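Local coordinates for membrane lipoprotein family protein (Aeropyrum pernix, PDB 4PEV) that binds adenosine and is probably the solute-binding lipoprotein, of the BMP (PnrA-like) family, of an ABC transporter, at residues R249-G253 against I275-Q281; P290-I295 against I364-R369. Residues are numbered along the deposited sequence.

Contact 1 of 2, residues R249-G253 against I275-Q281; sequences RVFYG and IAFSIGQ
Two neighbouring parallel strands, joined through helix 258-271 as a beta-alpha-beta unit, pair here in the middle of the mixed sheet of one lobe of a periplasmic-binding-protein fold. The axes of strands 249-253 and 277-281 approach to 4.5 Å at an angle of 13°, in a register that sets Val250 beside Phe277, Phe251 beside Ser278 and Tyr252 beside Ile279. The strand residues are extended, except Arg249 (phi/psi -125/-15). The hydrogen bonds alternate as parallel pairing demands: Phe277 N to Arg249 O (2.9 Å), Phe251 N to Phe277 O (2.9 Å), Ile279 N to Phe251 O (2.8 Å) and Gly253 N to Ile279 O (2.9 Å). Between them, Val250 CA makes a CA-H...O contact of 3.4 Å with Phe277 O.

Side chains sort by face. Val250, Tyr252, Phe277 and Ile279 share one; Ile279, in its m,t rotamer, brings CD1 to 3.8 Å from Val250 CG1 and CG2 to 3.6 Å from Tyr252 CD1, and helix 159-181 packs on Val250 and Tyr252. Phe251 (chi1 m) and Ser278 take the other face, against helix 258-271. The m,m,t side chain of Arg249 swings past the start of the strands, so that its NH1 donates to Ile275 O at 3.0 Å. Backbone bonding thus fixes the register and apolar packing buries the strands between helices, while at their C-terminal ends, the usual place for ligand sites in parallel sheets, the Gln281 side chain comes within about 4 Å of the adenosine, next to Asp282 and Lys299 of its site.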
# COMPACT_ATOMS: atom_id res chain seq x y z
N ARG C 249 -19.45 -2.54 3.37
CA ARG C 249 -19.43 -3.86 2.74
C ARG C 249 -18.20 -4.11 1.86
O ARG C 249 -17.93 -5.25 1.49
CB ARG C 249 -20.71 -4.03 1.92
CG ARG C 249 -21.96 -4.19 2.77
CD ARG C 249 -22.04 -5.57 3.41
NE ARG C 249 -23.36 -5.82 4.00
CZ ARG C 249 -24.37 -6.39 3.36
NH1 ARG C 249 -24.23 -6.77 2.11
NH2 ARG C 249 -25.51 -6.57 3.99
N VAL C 250 -17.47 -3.06 1.52
CA VAL C 250 -16.26 -3.19 0.75
C VAL C 250 -15.14 -2.53 1.54
O VAL C 250 -15.26 -1.36 1.92
CB VAL C 250 -16.40 -2.50 -0.60
CG1 VAL C 250 -15.16 -2.75 -1.45
CG2 VAL C 250 -17.67 -3.01 -1.29
N PHE C 251 -14.06 -3.27 1.74
CA PHE C 251 -13.05 -2.96 2.74
C PHE C 251 -11.65 -2.88 2.18
O PHE C 251 -11.01 -3.91 1.99
CB PHE C 251 -13.04 -4.06 3.79
CG PHE C 251 -14.13 -3.94 4.78
CD1 PHE C 251 -15.34 -4.55 4.55
CD2 PHE C 251 -13.93 -3.24 5.95
CE1 PHE C 251 -16.35 -4.47 5.48
CE2 PHE C 251 -14.94 -3.14 6.88
CZ PHE C 251 -16.16 -3.76 6.64
N TYR C 252 -11.14 -1.66 1.98
CA TYR C 252 -9.77 -1.44 1.49
C TYR C 252 -8.76 -1.50 2.63
O TYR C 252 -8.85 -0.75 3.60
CB TYR C 252 -9.69 -0.07 0.82
CG TYR C 252 -8.42 0.23 0.08
CD1 TYR C 252 -7.62 -0.78 -0.44
CD2 TYR C 252 -8.06 1.55 -0.16
CE1 TYR C 252 -6.46 -0.46 -1.15
CE2 TYR C 252 -6.92 1.88 -0.88
CZ TYR C 252 -6.12 0.88 -1.37
OH TYR C 252 -4.99 1.22 -2.06
N GLY C 253 -7.76 -2.36 2.49
CA GLY C 253 -6.77 -2.55 3.55
C GLY C 253 -5.57 -1.64 3.41
O GLY C 253 -4.72 -1.87 2.58
N ILE C 275 -22.84 -10.47 2.23
CA ILE C 275 -22.06 -10.23 1.03
C ILE C 275 -21.13 -9.03 1.22
O ILE C 275 -21.60 -7.89 1.22
CB ILE C 275 -22.96 -10.02 -0.20
CG1 ILE C 275 -23.68 -11.33 -0.53
CG2 ILE C 275 -22.15 -9.53 -1.39
CD1 ILE C 275 -24.87 -11.18 -1.47
N ALA C 276 -19.83 -9.31 1.39
CA ALA C 276 -18.80 -8.29 1.59
C ALA C 276 -17.47 -8.69 0.98
O ALA C 276 -17.17 -9.87 0.85
CB ALA C 276 -18.61 -8.01 3.08
N PHE C 277 -16.64 -7.72 0.64
CA PHE C 277 -15.37 -8.00 -0.02
C PHE C 277 -14.24 -7.15 0.53
O PHE C 277 -14.46 -6.04 1.00
CB PHE C 277 -15.50 -7.74 -1.52
CG PHE C 277 -16.48 -8.64 -2.21
CD1 PHE C 277 -16.09 -9.91 -2.62
CD2 PHE C 277 -17.78 -8.23 -2.44
CE1 PHE C 277 -17.00 -10.75 -3.25
CE2 PHE C 277 -18.69 -9.06 -3.07
CZ PHE C 277 -18.30 -10.32 -3.47
N SER C 278 -13.02 -7.69 0.47
CA SER C 278 -11.84 -6.98 0.93
C SER C 278 -10.99 -6.61 -0.28
O SER C 278 -11.08 -7.23 -1.34
CB SER C 278 -11.03 -7.86 1.89
OG SER C 278 -11.74 -8.15 3.09
N ILE C 279 -10.15 -5.60 -0.10
CA ILE C 279 -9.20 -5.16 -1.11
C ILE C 279 -7.77 -5.06 -0.53
O ILE C 279 -7.53 -4.32 0.42
CB ILE C 279 -9.62 -3.81 -1.71
CG1 ILE C 279 -11.08 -3.91 -2.21
CG2 ILE C 279 -8.63 -3.37 -2.79
CD1 ILE C 279 -11.63 -2.68 -2.92
N GLY C 280 -6.84 -5.82 -1.12
CA GLY C 280 -5.47 -5.91 -0.64
C GLY C 280 -4.63 -4.71 -1.00
O GLY C 280 -4.98 -3.94 -1.89
N GLN C 281 -3.52 -4.54 -0.30
CA GLN C 281 -2.60 -3.45 -0.60
C GLN C 281 -1.15 -3.88 -0.44
O GLN C 281 -0.83 -4.68 0.44
CB GLN C 281 -2.90 -2.21 0.27
CG GLN C 281 -2.05 -0.97 -0.01
CD GLN C 281 -2.04 -0.54 -1.47
OE1 GLN C 281 -3.08 -0.47 -2.15
NE2 GLN C 281 -0.84 -0.23 -1.98

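Contact 2 of 2, residues P290-I295 against I364-R369; sequences PQTIII and IVMSQR
Ile294, with 83 Å² buried, is the centre of this strand-on-helix packing. Strand 293-295 crosses helix 364-369 at -73°, their axes 8.2 Å apart at closest; Ile294 itself departs from extended geometry (phi/psi -85/-25), while 364-369 is helical throughout. The t,t rotamer of Ile294 carries CG1 and CD1 to the helix, placing CD1 3.6 Å from Gln368 O and CG1 4.0 Å from both Gln368 CB and Arg369 CG. Its carbonyl is held as well: Arg369 NE donates to Ile294 O at 2.9 Å, and Arg369 NH2 adds a weak bond of 3.3 Å to the same Ile294 O. The extended arginine (chi2, chi3 and chi4 all near 180°) makes this possible, with Ile295 CG1 over one guanidinium face, 3.4 Å from Arg369 NH2; NH2 also forms a salt bridge with Glu286, and NH1 bonds Ser334 O. In the fold, helix 358-372 covers the start of strand 293-299 and the turn leading into it; the Ile293 side chain is about 13 Å from the adenosine. Across that turn Pro290 (61 Å²) points its CA-CB bond toward the helix, CB lying 3.9 Å from Val365 CG2 and 4.0 Å from Ile364 CG2. Gln368, burying an equal area with chi1 and chi2 both m, reaches over the turn, and its NE2 donates to Gln291 O at 2.7 Å.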
# COMPACT_ATOMS: atom_id res chain seq x y z
N PRO C 290 -9.41 -15.95 -1.36
CA PRO C 290 -9.79 -15.38 -2.66
C PRO C 290 -11.30 -15.16 -2.86
O PRO C 290 -11.70 -14.38 -3.73
CB PRO C 290 -9.24 -16.43 -3.65
CG PRO C 290 -8.55 -17.47 -2.84
CD PRO C 290 -9.14 -17.39 -1.47
N GLN C 291 -12.12 -15.85 -2.08
CA GLN C 291 -13.56 -15.65 -2.14
C GLN C 291 -13.90 -14.22 -1.76
O GLN C 291 -14.75 -13.61 -2.38
CB GLN C 291 -14.28 -16.62 -1.19
CG GLN C 291 -14.36 -18.06 -1.69
CD GLN C 291 -14.25 -19.08 -0.55
OE1 GLN C 291 -13.48 -18.90 0.39
NE2 GLN C 291 -15.03 -20.16 -0.65
N THR C 292 -13.23 -13.69 -0.75
CA THR C 292 -13.50 -12.32 -0.27
C THR C 292 -12.47 -11.25 -0.70
O THR C 292 -12.82 -10.06 -0.77
CB THR C 292 -13.65 -12.29 1.27
OG1 THR C 292 -12.42 -12.67 1.91
CG2 THR C 292 -14.81 -13.24 1.72
N ILE C 293 -11.23 -11.64 -0.98
CA ILE C 293 -10.19 -10.67 -1.33
C ILE C 293 -10.16 -10.58 -2.84
O ILE C 293 -9.49 -11.35 -3.50
CB ILE C 293 -8.80 -11.03 -0.75
CG1 ILE C 293 -8.92 -11.18 0.77
CG2 ILE C 293 -7.78 -9.94 -1.05
CD1 ILE C 293 -7.72 -11.81 1.43
N ILE C 294 -10.90 -9.63 -3.38
CA ILE C 294 -11.22 -9.62 -4.80
C ILE C 294 -10.13 -8.97 -5.68
O ILE C 294 -10.01 -9.29 -6.85
CB ILE C 294 -12.60 -8.98 -5.02
CG1 ILE C 294 -13.23 -9.46 -6.33
CG2 ILE C 294 -12.53 -7.47 -4.95
CD1 ILE C 294 -14.57 -8.80 -6.62
N ILE C 295 -9.34 -8.06 -5.11
CA ILE C 295 -8.33 -7.32 -5.85
C ILE C 295 -7.35 -6.69 -4.88
O ILE C 295 -7.62 -6.60 -3.70
CB ILE C 295 -8.98 -6.24 -6.75
CG1 ILE C 295 -8.01 -5.76 -7.83
CG2 ILE C 295 -9.47 -5.06 -5.92
CD1 ILE C 295 -8.69 -5.38 -9.13
N ILE C 364 -10.70 -18.45 -8.91
CA ILE C 364 -11.70 -17.93 -8.00
C ILE C 364 -11.79 -16.42 -8.00
O ILE C 364 -12.88 -15.88 -7.92
CB ILE C 364 -11.47 -18.40 -6.55
CG1 ILE C 364 -11.51 -19.93 -6.45
CG2 ILE C 364 -12.51 -17.77 -5.62
CD1 ILE C 364 -11.22 -20.46 -5.06
N VAL C 365 -10.67 -15.72 -8.09
CA VAL C 365 -10.74 -14.26 -8.08
C VAL C 365 -11.40 -13.78 -9.37
O VAL C 365 -12.26 -12.90 -9.34
CB VAL C 365 -9.36 -13.60 -7.93
CG1 VAL C 365 -9.49 -12.08 -7.98
CG2 VAL C 365 -8.67 -14.03 -6.64
N MSE C 366 -11.00 -14.36 -10.49
CA MSE C 366 -11.51 -13.95 -11.80
C MSE C 366 -12.97 -14.24 -11.90
O MSE C 366 -13.72 -13.54 -12.59
CB MSE C 366 -10.81 -14.70 -12.93
CG MSE C 366 -9.32 -14.41 -13.04
SE MSE C 366 -8.95 -12.47 -13.16
CE MSE C 366 -7.19 -12.36 -12.27
N SER C 367 -13.40 -15.29 -11.20
CA SER C 367 -14.80 -15.64 -11.13
C SER C 367 -15.57 -14.52 -10.47
O SER C 367 -16.60 -14.12 -10.98
CB SER C 367 -14.96 -16.94 -10.34
OG SER C 367 -16.29 -17.39 -10.36
N GLN C 368 -15.04 -13.99 -9.36
CA GLN C 368 -15.73 -12.95 -8.56
C GLN C 368 -15.69 -11.54 -9.18
O GLN C 368 -16.58 -10.73 -8.96
CB GLN C 368 -15.12 -12.89 -7.16
CG GLN C 368 -15.22 -14.19 -6.37
CD GLN C 368 -16.55 -14.35 -5.66
OE1 GLN C 368 -17.58 -14.62 -6.28
NE2 GLN C 368 -16.54 -14.16 -4.36
N ARG C 369 -14.63 -11.26 -9.93
CA ARG C 369 -14.53 -10.02 -10.68
C ARG C 369 -15.51 -9.98 -11.86
O ARG C 369 -16.00 -8.91 -12.22
CB ARG C 369 -13.12 -9.87 -11.21
CG ARG C 369 -12.07 -9.68 -10.12
CD ARG C 369 -10.73 -9.32 -10.72
NE ARG C 369 -9.67 -9.25 -9.72
CZ ARG C 369 -8.41 -8.94 -9.99
NH1 ARG C 369 -8.04 -8.66 -11.24
NH2 ARG C 369 -7.50 -8.93 -9.01

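How the contacts relate
Contact 1 closes before contact 2 opens along the chain, and their centres lie 11 Å apart on the same side of the molecule's centre. Their common element is one mixed sheet, in which strands 248-254, 277-282 and 293-299 stand side by side; the last two also follow each other in sequence. Probable hydrogen bonds from Ser278 N to Thr292 O (2.7 Å) and from Gly280 N to Ile295 O (2.8 Å) join the contacts directly, and Phe277 CE1 meets Gln368 NE2 at 3.6 Å. The principle is one of layers: contact 1 pairs two central strands of the sheet, whose C-terminal ends lead to the adenosine, while contact 2 fastens the late helix 358-372 onto it.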